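Local coordinates for protein pyocin S5 (Pseudomonas aeruginosa PAO1, PDB 6THK) that kills related bacteria as a bacteriocin, probably by forming channels that depolarise the cytoplasmic membrane, at residues A104-H107 / K108-D112. The protein carries 1 engineered substitution. Residues are numbered along the deposited sequence; the frame is centred on the assembly and turned at random.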
loop_
_atom_site.group_PDB
_atom_site.type_symbol
_atom_site.label_atom_id
_atom_site.label_comp_id
_atom_site.label_asym_id
_atom_site.label_seq_id
_atom_site.Cartn_x
_atom_site.Cartn_y
_atom_site.Cartn_z
ATOM N N ALA A 104 34.594 29.937 22.174
ATOM C CA ALA A 104 36.038 29.792 22.369
ATOM C C ALA A 104 36.625 30.996 23.108
ATOM O O ALA A 104 37.428 30.822 24.035
ATOM C CB ALA A 104 36.728 29.631 21.027
ATOM N N VAL A 105 36.214 32.209 22.681
ATOM C CA VAL A 105 36.622 33.489 23.246
ATOM C C VAL A 105 36.093 33.609 24.684
ATOM O O VAL A 105 36.866 33.964 25.582
ATOM C CB VAL A 105 36.181 34.652 22.319
ATOM C CG1 VAL A 105 36.224 36.000 23.028
ATOM C CG2 VAL A 105 37.033 34.677 21.053
ATOM N N LEU A 106 34.802 33.256 24.898
ATOM C CA LEU A 106 34.133 33.273 26.198
ATOM C C LEU A 106 34.778 32.326 27.178
ATOM O O LEU A 106 34.891 32.680 28.350
ATOM C CB LEU A 106 32.632 32.963 26.069
ATOM C CG LEU A 106 31.739 33.173 27.302
ATOM C CD1 LEU A 106 31.916 34.554 27.905
ATOM C CD2 LEU A 106 30.282 32.962 26.954
ATOM N N HIS A 107 35.210 31.135 26.718
ATOM C CA HIS A 107 35.847 30.161 27.601
ATOM C C HIS A 107 37.191 30.666 28.133
ATOM O O HIS A 107 37.517 30.441 29.305
ATOM C CB HIS A 107 35.966 28.783 26.942
ATOM C CG HIS A 107 35.940 27.661 27.936
ATOM N ND1 HIS A 107 34.848 27.466 28.781
ATOM C CD2 HIS A 107 36.877 26.723 28.215
ATOM C CE1 HIS A 107 35.160 26.425 29.537
ATOM N NE2 HIS A 107 36.365 25.939 29.226
ATOM N N LYS A 108 37.937 31.402 27.283
ATOM C CA LYS A 108 39.224 32.018 27.631
ATOM C C LYS A 108 39.006 33.180 28.619
ATOM O O LYS A 108 39.774 33.320 29.571
ATOM C CB LYS A 108 39.987 32.469 26.359
ATOM C CG LYS A 108 41.276 33.280 26.583
ATOM C CD LYS A 108 42.348 32.544 27.394
ATOM C CE LYS A 108 43.483 33.455 27.791
ATOM N NZ LYS A 108 44.377 32.812 28.790
ATOM N N MET A 109 37.952 33.988 28.392
ATOM C CA MET A 109 37.565 35.122 29.232
ATOM C C MET A 109 37.115 34.673 30.608
ATOM O O MET A 109 37.455 35.339 31.585
ATOM C CB MET A 109 36.442 35.908 28.574
ATOM C CG MET A 109 36.942 36.997 27.672
ATOM S SD MET A 109 35.683 37.554 26.511
ATOM C CE MET A 109 34.524 38.262 27.590
ATOM N N GLU A 110 36.345 33.573 30.687
ATOM C CA GLU A 110 35.852 32.980 31.933
ATOM C C GLU A 110 37.010 32.428 32.792
ATOM O O GLU A 110 36.913 32.456 34.020
ATOM C CB GLU A 110 34.869 31.827 31.643
ATOM C CG GLU A 110 33.436 32.224 31.331
ATOM C CD GLU A 110 32.531 31.088 30.890
ATOM O OE1 GLU A 110 31.299 31.293 30.878
ATOM O OE2 GLU A 110 33.040 30.003 30.527
ATOM N N SER A 111 38.060 31.858 32.149
ATOM C CA SER A 111 39.203 31.285 32.861
ATOM C C SER A 111 40.100 32.364 33.445
ATOM O O SER A 111 40.576 32.202 34.571
ATOM C CB SER A 111 39.975 30.291 32.002
ATOM O OG SER A 111 40.133 30.780 30.682
ATOM N N ASP A 112 40.267 33.492 32.707
ATOM C CA ASP A 112 41.002 34.679 33.142
ATOM C C ASP A 112 40.223 35.318 34.278
ATOM O O ASP A 112 40.840 35.702 35.279
ATOM C CB ASP A 112 41.170 35.696 32.000
ATOM C CG ASP A 112 42.045 35.230 30.854
ATOM O OD1 ASP A 112 42.707 34.178 31.000
ATOM O OD2 ASP A 112 42.060 35.911 29.807
#
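Val105 and Met109 meet one turn apart on the α-helix 95-121, which packs against helices 42-87 and 157-212 in the elongated helical body of the toxin, away from its zinc sites. The apolar contact is made by Val105 CG1, 3.9 Å from Met109 SD. Val105 holds CG1 anti to its own nitrogen (chi1 164°), beside the carbonyl carbon, and the thioether slants across it. Both side chains are buried: Val105 also touches Gln78 and Leu184, Met109 touches Val75 and Ala180, and Leu106 shares Leu184 and also touches Val181.

Backbone hydrogen bonds run from residue i+4 back to residue i. Met109 N to Val105 O (3.0 Å) and Glu110 N to Leu106 O (2.9 Å) are sound, whereas Lys108 N to Ala104 O is weak.

Among the charged and polar groups, Glu110 stretches back along the preceding turn. Its CG lies 3.3 Å from Leu106 O, and OE2 comes within 3.6 Å of His107 ND1, with the imidazole and carboxylate planes 66° apart. The stronger partner of this carboxylate is Arg185 of helix 157-212, which forms a salt bridge with OE1 and so ties the two helices together. On the exposed side, Lys108 NZ reaches the syn lone pair of Asp112 OD1 in a salt bridge of 3.1 Å.

Ser111 turns its hydroxyl back along the helix. OG lies between the backbone N and the carbonyl carbon (chi1 43°), which brings it 3.0 Å from His107 O and 2.8 Å from Lys108 O, two carbonyls competing for its single proton, while Ser111 N also bonds to His107 O.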